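PDB 5NNS: AA9 family lytic polysaccharide monooxygenase B from Heterobasidion irregulare TC 32-1, which cleaves (1-4)-linked polysaccharides such as cellulose by oxidation at C1, using one active-site copper ion and O2 or H2O2 as cosubstrate. Local coordinates for residues N15-Y20 with Q30-T35; S69-Y74 with T138-S143; G147-R152 with L173-G178. One frame throughout, in Å; residues are numbered along the deposited sequence.

Contact 1: N15-Y20 with Q30-T35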
loop_
_atom_site.group_PDB
_atom_site.type_symbol
_atom_site.label_atom_id
_atom_site.label_comp_id
_atom_site.label_asym_id
_atom_site.label_seq_id
_atom_site.Cartn_x
_atom_site.Cartn_y
_atom_site.Cartn_z
ATOM N N ASN A 15 10.246 -2.004 13.117
ATOM C CA ASN A 15 10.003 -3.402 12.760
ATOM C C ASN A 15 8.548 -3.552 12.317
ATOM O O ASN A 15 7.672 -2.844 12.819
ATOM C CB ASN A 15 10.290 -4.344 13.942
ATOM C CG ASN A 15 9.273 -4.209 15.071
ATOM O OD1 ASN A 15 9.260 -3.203 15.786
ATOM N ND2 ASN A 15 8.408 -5.215 15.226
ATOM N N GLY A 16 8.306 -4.451 11.368
ATOM C CA GLY A 16 6.948 -4.807 10.939
ATOM C C GLY A 16 6.494 -6.089 11.616
ATOM O O GLY A 16 7.208 -6.644 12.455
ATOM N N PHE A 17 5.311 -6.563 11.237
ATOM C CA PHE A 17 4.808 -7.856 11.696
ATOM C C PHE A 17 5.610 -8.974 11.035
ATOM O O PHE A 17 6.055 -8.822 9.902
ATOM C CB PHE A 17 3.316 -8.006 11.364
ATOM C CG PHE A 17 2.668 -9.184 12.030
ATOM C CD1 PHE A 17 2.219 -9.091 13.343
ATOM C CD2 PHE A 17 2.526 -10.389 11.359
ATOM C CE1 PHE A 17 1.637 -10.173 13.969
ATOM C CE2 PHE A 17 1.935 -11.478 11.979
ATOM C CZ PHE A 17 1.493 -11.371 13.289
ATOM N N VAL A 18 5.801 -10.080 11.755
ATOM C CA VAL A 18 6.467 -11.274 11.222
ATOM C C VAL A 18 5.386 -12.299 10.840
ATOM O O VAL A 18 4.765 -12.895 11.723
ATOM C CB VAL A 18 7.461 -11.900 12.235
ATOM C CG1 VAL A 18 8.104 -13.160 11.662
ATOM C CG2 VAL A 18 8.534 -10.890 12.627
ATOM N N PRO A 19 5.143 -12.497 9.525
ATOM C CA PRO A 19 4.123 -13.478 9.121
ATOM C C PRO A 19 4.471 -14.924 9.486
ATOM O O PRO A 19 5.636 -15.243 9.732
ATOM C CB PRO A 19 4.044 -13.312 7.594
ATOM C CG PRO A 19 5.304 -12.625 7.213
ATOM C CD PRO A 19 5.673 -11.755 8.367
ATOM N N TYR A 20 3.440 -15.766 9.537
ATOM C CA TYR A 20 3.537 -17.190 9.903
ATOM C C TYR A 20 3.798 -17.466 11.387
ATOM O O TYR A 20 3.570 -18.580 11.836
ATOM C CB TYR A 20 4.568 -17.950 9.054
ATOM C CG TYR A 20 4.357 -17.839 7.572
ATOM C CD1 TYR A 20 3.468 -18.678 6.920
ATOM C CD2 TYR A 20 5.059 -16.896 6.811
ATOM C CE1 TYR A 20 3.271 -18.586 5.553
ATOM C CE2 TYR A 20 4.874 -16.797 5.435
ATOM C CZ TYR A 20 3.980 -17.648 4.810
ATOM O OH TYR A 20 3.783 -17.551 3.451
ATOM N N GLN A 30 2.890 -1.926 12.428
ATOM C CA GLN A 30 2.226 -2.576 11.310
ATOM C C GLN A 30 1.042 -3.439 11.750
ATOM O O GLN A 30 1.090 -4.075 12.805
ATOM C CB GLN A 30 3.232 -3.444 10.557
ATOM C CG GLN A 30 2.887 -3.641 9.098
ATOM C CD GLN A 30 3.878 -4.508 8.373
ATOM O OE1 GLN A 30 4.359 -5.507 8.916
ATOM N NE2 GLN A 30 4.178 -4.148 7.128
ATOM N N ARG A 31 -0.011 -3.456 10.929
ATOM C CA ARG A 31 -1.146 -4.357 11.128
ATOM C C ARG A 31 -0.746 -5.785 10.772
ATOM O O ARG A 31 0.131 -6.006 9.928
ATOM C CB ARG A 31 -2.358 -3.927 10.287
ATOM C CG ARG A 31 -3.034 -2.640 10.744
ATOM C CD ARG A 31 -3.437 -2.703 12.212
ATOM N NE ARG A 31 -4.492 -1.746 12.554
ATOM C CZ ARG A 31 -5.805 -1.945 12.397
ATOM N NH1 ARG A 31 -6.286 -3.078 11.885
ATOM N NH2 ARG A 31 -6.652 -0.990 12.757
ATOM N N GLU A 32 -1.390 -6.746 11.436
ATOM C CA GLU A 32 -1.051 -8.159 11.288
ATOM C C GLU A 32 -1.329 -8.632 9.868
ATOM O O GLU A 32 -2.416 -8.417 9.351
ATOM C CB GLU A 32 -1.853 -9.007 12.279
ATOM C CG GLU A 32 -1.794 -10.517 12.062
ATOM C CD GLU A 32 -2.529 -11.302 13.139
ATOM O OE1 GLU A 32 -3.002 -10.691 14.121
ATOM O OE2 GLU A 32 -2.645 -12.536 13.003
ATOM N N TRP A 33 -0.337 -9.264 9.253
ATOM C CA TRP A 33 -0.523 -9.973 7.990
ATOM C C TRP A 33 0.162 -11.326 8.118
ATOM O O TRP A 33 1.314 -11.401 8.529
ATOM C CB TRP A 33 0.012 -9.149 6.806
ATOM C CG TRP A 33 1.477 -8.763 6.863
ATOM C CD1 TRP A 33 2.054 -7.823 7.666
ATOM C CD2 TRP A 33 2.528 -9.290 6.049
ATOM N NE1 TRP A 33 3.401 -7.743 7.409
ATOM C CE2 TRP A 33 3.717 -8.628 6.416
ATOM C CE3 TRP A 33 2.578 -10.257 5.037
ATOM C CZ2 TRP A 33 4.955 -8.913 5.821
ATOM C CZ3 TRP A 33 3.808 -10.539 4.430
ATOM C CH2 TRP A 33 4.977 -9.862 4.827
ATOM N N ASP A 34 -0.552 -12.390 7.765
ATOM C CA ASP A 34 -0.195 -13.751 8.192
ATOM C C ASP A 34 0.580 -14.636 7.209
ATOM O O ASP A 34 1.138 -15.654 7.631
ATOM C CB ASP A 34 -1.463 -14.485 8.638
ATOM C CG ASP A 34 -2.156 -13.793 9.808
ATOM O OD1 ASP A 34 -1.454 -13.354 10.736
ATOM O OD2 ASP A 34 -3.401 -13.683 9.797
ATOM N N THR A 35 0.640 -14.247 5.935
ATOM C CA THR A 35 1.317 -15.046 4.919
ATOM C C THR A 35 1.898 -14.173 3.826
ATOM O O THR A 35 1.511 -13.019 3.669
ATOM C CB THR A 35 0.344 -16.039 4.265
ATOM O OG1 THR A 35 1.022 -16.769 3.237
ATOM C CG2 THR A 35 -0.849 -15.297 3.662
HETATM O O HOH W 1 1.004 -15.269 10.940
#
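In the long loop from strand 12-15 to strand 63-66, F17 and Q30 meet where two irregular stretches travel in roughly the same direction. F17 N donates to Q30 OE1 at 2.7 Å, the nitrogen lying 21° off the plane of the amide carbonyl. The same oxygen accepts W33 NE1 from above that plane, at 2.9 Å, so two donors grip it while Q30 NE2 reaches V4 O and Y7 OH. CG of F17 stands anti to its backbone N (chi1 -169°), and the ring lies alongside E32: CG of E32 sits over one face, 3.6 Å from F17 CZ, and ring and carboxylate planes are 13° apart. This loop belongs to the AA9 copper monooxygenase domain and carries Y20, which binds the glucan chain. Just before Y20, P19 CG lies over one face of the W33 ring, toward its rim, in a CH-pi contact 3.9 Å from the six-membered ring's centroid. Y20 N bonds to D34 O (3.0 Å), approaching from above the carbonyl plane. T35 CA lies over one face of the Y20 ring, 4.1 Å from its centroid. T35 OG1 donates to Y20 OH at 2.9 Å, and the same hydroxyl bonds to Y36 N.

Contact 2: S69-Y74 with T138-S143. With NAG (2-acetamido-2-deoxy-beta-D-glucopyranose), chain D.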
loop_
_atom_site.group_PDB
_atom_site.type_symbol
_atom_site.label_atom_id
_atom_site.label_comp_id
_atom_site.label_asym_id
_atom_site.label_seq_id
_atom_site.Cartn_x
_atom_site.Cartn_y
_atom_site.Cartn_z
ATOM N N SER A 69 7.105 14.572 6.027
ATOM C CA SER A 69 8.127 13.555 6.306
ATOM C C SER A 69 8.247 12.489 5.224
ATOM O O SER A 69 7.252 12.085 4.630
ATOM C CB SER A 69 7.816 12.804 7.609
ATOM O OG SER A 69 7.774 13.659 8.733
ATOM N N SER A 70 9.475 12.021 5.025
ATOM C CA SER A 70 9.781 10.921 4.123
ATOM C C SER A 70 9.499 9.595 4.842
ATOM O O SER A 70 9.917 9.401 5.992
ATOM C CB SER A 70 11.254 10.993 3.707
ATOM O OG SER A 70 11.558 10.047 2.705
ATOM N N VAL A 71 8.799 8.692 4.155
ATOM C CA VAL A 71 8.468 7.372 4.686
ATOM C C VAL A 71 8.927 6.314 3.691
ATOM O O VAL A 71 8.611 6.396 2.503
ATOM C CB VAL A 71 6.955 7.218 5.027
ATOM C CG1 VAL A 71 6.610 8.048 6.258
ATOM C CG2 VAL A 71 6.042 7.619 3.873
ATOM N N THR A 72 9.712 5.354 4.180
ATOM C CA THR A 72 10.234 4.266 3.364
ATOM C C THR A 72 9.681 2.947 3.885
ATOM O O THR A 72 9.645 2.722 5.101
ATOM C CB THR A 72 11.775 4.218 3.384
ATOM O OG1 THR A 72 12.296 5.437 2.847
ATOM C CG2 THR A 72 12.304 3.051 2.553
ATOM N N ALA A 73 9.243 2.096 2.956
ATOM C CA ALA A 73 8.823 0.730 3.260
ATOM C C ALA A 73 9.854 -0.211 2.669
ATOM O O ALA A 73 10.299 -0.009 1.535
ATOM C CB ALA A 73 7.445 0.453 2.677
ATOM N N TYR A 74 10.244 -1.226 3.441
ATOM C CA TYR A 74 11.238 -2.201 2.992
ATOM C C TYR A 74 10.585 -3.565 2.815
ATOM O O TYR A 74 9.844 -4.018 3.693
ATOM C CB TYR A 74 12.388 -2.305 3.990
ATOM C CG TYR A 74 13.172 -1.030 4.181
ATOM C CD1 TYR A 74 14.262 -0.712 3.362
ATOM C CD2 TYR A 74 12.845 -0.147 5.203
ATOM C CE1 TYR A 74 14.995 0.459 3.553
ATOM C CE2 TYR A 74 13.564 1.022 5.402
ATOM C CZ TYR A 74 14.634 1.327 4.580
ATOM O OH TYR A 74 15.329 2.495 4.805
ATOM N N THR A 138 8.558 7.583 -0.455
ATOM C CA THR A 138 7.751 8.732 -0.863
ATOM C C THR A 138 7.429 9.561 0.386
ATOM O O THR A 138 7.610 9.085 1.505
ATOM C CB THR A 138 6.452 8.290 -1.581
ATOM O OG1 THR A 138 5.726 9.445 -2.021
ATOM C CG2 THR A 138 5.552 7.471 -0.666
ATOM N N SER A 139 6.967 10.796 0.204
ATOM C CA SER A 139 6.706 11.691 1.340
ATOM C C SER A 139 5.225 11.732 1.690
ATOM O O SER A 139 4.376 11.611 0.815
ATOM C CB SER A 139 7.176 13.111 1.028
ATOM O OG SER A 139 8.571 13.145 0.811
ATOM N N ILE A 140 4.927 11.895 2.975
ATOM C CA ILE A 140 3.568 12.204 3.421
ATOM C C ILE A 140 3.275 13.633 2.958
ATOM O O ILE A 140 4.125 14.512 3.133
ATOM C CB ILE A 140 3.432 12.087 4.952
ATOM C CG1 ILE A 140 3.574 10.621 5.371
ATOM C CG2 ILE A 140 2.094 12.654 5.427
ATOM C CD1 ILE A 140 3.921 10.435 6.831
ATOM N N PRO A 141 2.099 13.870 2.339
ATOM C CA PRO A 141 1.822 15.230 1.848
ATOM C C PRO A 141 2.002 16.335 2.906
ATOM O O PRO A 141 1.430 16.241 4.002
ATOM C CB PRO A 141 0.368 15.138 1.380
ATOM C CG PRO A 141 0.227 13.719 0.934
ATOM C CD PRO A 141 1.093 12.903 1.857
ATOM N N SER A 142 2.801 17.354 2.561
ATOM C CA SER A 142 3.130 18.488 3.452
ATOM C C SER A 142 1.909 19.156 4.084
ATOM O O SER A 142 1.946 19.532 5.256
ATOM C CB SER A 142 3.918 19.556 2.685
ATOM O OG SER A 142 5.104 19.023 2.119
ATOM N N SER A 143 0.835 19.279 3.301
ATOM C CA SER A 143 -0.391 19.965 3.721
ATOM C C SER A 143 -1.383 19.138 4.554
ATOM O O SER A 143 -2.344 19.704 5.091
ATOM C CB SER A 143 -1.127 20.470 2.480
ATOM O OG SER A 143 -1.548 19.378 1.680
HETATM C C1 NAG D . 18.627 -2.110 2.392
HETATM C C2 NAG D . 19.267 -1.022 3.247
HETATM C C3 NAG D . 19.556 -1.520 4.655
HETATM C C4 NAG D . 18.323 -2.166 5.296
HETATM C C5 NAG D . 17.677 -3.168 4.342
HETATM C C6 NAG D . 16.348 -3.673 4.894
HETATM C C7 NAG D . 20.622 0.625 1.983
HETATM C C8 NAG D . 21.985 0.916 1.426
HETATM N N2 NAG D . 20.503 -0.545 2.632
HETATM O O3 NAG D . 19.981 -0.391 5.427
HETATM O O4 NAG D . 18.690 -2.840 6.506
HETATM O O5 NAG D . 17.451 -2.563 3.060
HETATM O O6 NAG D . 15.815 -4.669 4.016
HETATM O O7 NAG D . 19.711 1.426 1.839
HETATM O O HOH W 2 10.543 11.289 0.499
#
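V71 and T138 are the hydrogen-bonded pair that joins strands 70-75 and 135-139, neighbours in the four-stranded antiparallel sheet of the AA9 beta-sandwich. V71 N gives its hydrogen to T138 O at 2.9 Å, and T138 N returns a longer bond of 3.2 Å to V71 O. The adjoining pair, S70 with S139, is the non-hydrogen-bonded one. Past the end of strand 135-139, I140 N still reaches back to S69 O (2.9 Å), meeting it nearly along the C=O axis, while S139 CA makes a CA-H...O contact with the same oxygen.

On the buried face V71 meets I140, their side chains crossing at about a right angle. CG1 of V71 touches I140 CD1 at 3.6 Å. CG2 of V71, placed between the backbone N and the carbonyl carbon (CG1 being at chi1 -71°), comes to 3.2 Å from T138 O. V71 also touches L9 of the adjoining strand 4-9 and L151 of the other sheet, so the contact reaches into the interior of the sandwich.

The opposite face, which carries S70 and S139, looks outward: one water lies 2.7 Å from S70 OG and equally far from S139 OG, bridging the two hydroxyls. T72, on this same face, bonds to T137 through its hydroxyl. S69 OG turns instead to A66 O. Farther along strand 70-75, T72 CG2 lies over one face of the Y74 ring, near its rim, and W13 also meets that ring. Next to it is the N-acetylglucosamine linked to N133, whose ring oxygen O5 approaches Y74 CD1 to 3.7 Å.

Contact 3: G147-R152 with L173-G178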
loop_
_atom_site.group_PDB
_atom_site.type_symbol
_atom_site.label_atom_id
_atom_site.label_comp_id
_atom_site.label_asym_id
_atom_site.label_seq_id
_atom_site.Cartn_x
_atom_site.Cartn_y
_atom_site.Cartn_z
ATOM N N GLY A 147 -3.575 14.262 12.402
ATOM C CA GLY A 147 -4.492 13.221 12.833
ATOM C C GLY A 147 -3.890 11.837 12.814
ATOM O O GLY A 147 -2.686 11.666 12.572
ATOM N N ASN A 148 -4.752 10.861 13.073
ATOM C CA ASN A 148 -4.386 9.454 13.100
ATOM C C ASN A 148 -4.717 8.845 11.740
ATOM O O ASN A 148 -5.858 8.963 11.264
ATOM C CB ASN A 148 -5.155 8.744 14.209
ATOM C CG ASN A 148 -4.964 9.405 15.562
ATOM O OD1 ASN A 148 -3.836 9.692 15.971
ATOM N ND2 ASN A 148 -6.069 9.655 16.263
ATOM N N TYR A 149 -3.716 8.217 11.121
ATOM C CA TYR A 149 -3.820 7.679 9.763
ATOM C C TYR A 149 -3.213 6.288 9.644
ATOM O O TYR A 149 -2.217 5.979 10.311
ATOM C CB TYR A 149 -3.073 8.574 8.772
ATOM C CG TYR A 149 -3.655 9.941 8.558
ATOM C CD1 TYR A 149 -3.346 10.990 9.420
ATOM C CD2 TYR A 149 -4.491 10.206 7.468
ATOM C CE1 TYR A 149 -3.862 12.259 9.220
ATOM C CE2 TYR A 149 -5.018 11.473 7.257
ATOM C CZ TYR A 149 -4.698 12.498 8.137
ATOM O OH TYR A 149 -5.212 13.756 7.934
ATOM N N ILE A 150 -3.801 5.463 8.777
ATOM C CA ILE A 150 -3.115 4.278 8.269
ATOM C C ILE A 150 -2.270 4.696 7.063
ATOM O O ILE A 150 -2.710 5.519 6.262
ATOM C CB ILE A 150 -4.096 3.181 7.811
ATOM C CG1 ILE A 150 -5.007 2.733 8.961
ATOM C CG2 ILE A 150 -3.337 1.988 7.234
ATOM C CD1 ILE A 150 -4.289 2.148 10.164
ATOM N N LEU A 151 -1.067 4.134 6.955
ATOM C CA LEU A 151 -0.218 4.256 5.772
ATOM C C LEU A 151 -0.155 2.882 5.130
ATOM O O LEU A 151 0.301 1.924 5.763
ATOM C CB LEU A 151 1.197 4.697 6.156
ATOM C CG LEU A 151 2.245 4.760 5.033
ATOM C CD1 LEU A 151 1.883 5.859 4.049
ATOM C CD2 LEU A 151 3.646 4.972 5.597
ATOM N N ARG A 152 -0.573 2.803 3.868
ATOM C CA ARG A 152 -0.811 1.540 3.188
ATOM C C ARG A 152 0.070 1.428 1.943
ATOM O O ARG A 152 0.003 2.294 1.067
ATOM C CB ARG A 152 -2.297 1.447 2.810
ATOM C CG ARG A 152 -2.649 0.368 1.789
ATOM C CD ARG A 152 -4.146 0.220 1.626
ATOM N NE ARG A 152 -4.502 -1.062 1.021
ATOM C CZ ARG A 152 -4.571 -1.311 -0.289
ATOM N NH1 ARG A 152 -4.305 -0.369 -1.190
ATOM N NH2 ARG A 152 -4.917 -2.526 -0.699
ATOM N N LEU A 173 0.045 5.510 11.815
ATOM C CA LEU A 173 0.784 6.751 12.027
ATOM C C LEU A 173 -0.003 7.726 12.896
ATOM O O LEU A 173 -1.234 7.679 12.944
ATOM C CB LEU A 173 1.090 7.446 10.700
ATOM C CG LEU A 173 1.778 6.670 9.580
ATOM C CD1 LEU A 173 1.892 7.567 8.358
ATOM C CD2 LEU A 173 3.140 6.158 10.017
ATOM N N ILE A 174 0.727 8.597 13.586
ATOM C CA ILE A 174 0.182 9.822 14.149
ATOM C C ILE A 174 0.833 10.956 13.358
ATOM O O ILE A 174 2.038 11.173 13.460
ATOM C CB ILE A 174 0.472 9.948 15.664
ATOM C CG1 ILE A 174 -0.166 8.776 16.426
ATOM C CG2 ILE A 174 -0.072 11.269 16.203
ATOM C CD1 ILE A 174 0.280 8.637 17.870
ATOM N N VAL A 175 0.037 11.650 12.545
ATOM C CA VAL A 175 0.528 12.741 11.710
ATOM C C VAL A 175 0.391 14.047 12.483
ATOM O O VAL A 175 -0.700 14.386 12.939
ATOM C CB VAL A 175 -0.228 12.805 10.363
ATOM C CG1 VAL A 175 0.189 14.020 9.544
ATOM C CG2 VAL A 175 0.016 11.526 9.570
ATOM N N THR A 176 1.504 14.765 12.630
ATOM C CA THR A 176 1.550 16.031 13.366
ATOM C C THR A 176 1.835 17.178 12.401
ATOM O O THR A 176 2.258 16.951 11.269
ATOM C CB THR A 176 2.641 16.002 14.455
ATOM O OG1 THR A 176 3.937 15.916 13.846
ATOM C CG2 THR A 176 2.441 14.813 15.396
ATOM N N GLY A 177 1.606 18.408 12.854
ATOM C CA GLY A 177 1.836 19.592 12.029
ATOM C C GLY A 177 0.841 19.665 10.885
ATOM O O GLY A 177 -0.355 19.472 11.091
ATOM N N GLY A 178 1.337 19.936 9.680
ATOM C CA GLY A 178 0.497 20.011 8.490
ATOM C C GLY A 178 -0.093 21.385 8.245
ATOM O O GLY A 178 0.331 22.364 8.848
#
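Y149 and V175 share one face of their sheet, and their side chains cross obliquely. From CB, chi1 of -67° sets Y149 CG anti to the carbonyl carbon, 4.1 Å from V175 CG2. Y149 CD1 comes closest, 3.4 Å from V175 CG2, and Y149 CE1 follows at 3.8 Å from V175 CB. At the tip Y149 OH bonds to A145 O, while M89 of the adjoining strand 85-91 and F107 of strand 106-116 touch the side chain. An alanine here would probably leave V175 CG2 without its aromatic neighbour and A145 O without its hydroxyl partner. The backbones belong to the hairpin of strands 147-157 and 165-176, antiparallel members of the mixed sheet of the AA9 sandwich. Y149 and L173 exchange two bonds, of which L173 N to Y149 O (2.8 Å) is nearly linear at the carbonyl. G147 and V175 exchange another two; a CB on G147 would collide with the carbonyl oxygen of the residue before and press on Y149 CE1. L151 CB packs on L173 CD1 at 3.7 Å. On the other face N148 and I174 lie side by side, N148 OD1 being 3.8 Å from I174 CG1, while N148 ND2 bonds to G94 O.

In the fold
The contacts follow one another along the chain, each closing before the next opens. Contact 1 lies in the loop after strand 12-15, its centre about 21 Å from that of contact 2 and about 20 Å from contact 3's, touching neither. Contact 2 joins the edge strand 135-139 of the four-stranded sheet to strand 70-75; contact 3 lies in the six-stranded sheet, on hairpin 147-157/165-176. These two, about 10 Å apart between centres, meet in the sandwich interior, where I140 CD1 packs on L173 CD1 (3.8 Å) and V71 CG2 on L151 CD2 (4.0 Å), so the sheets pack face to face here. The loop of contact 1 brings Y20 close to the copper ligand H1.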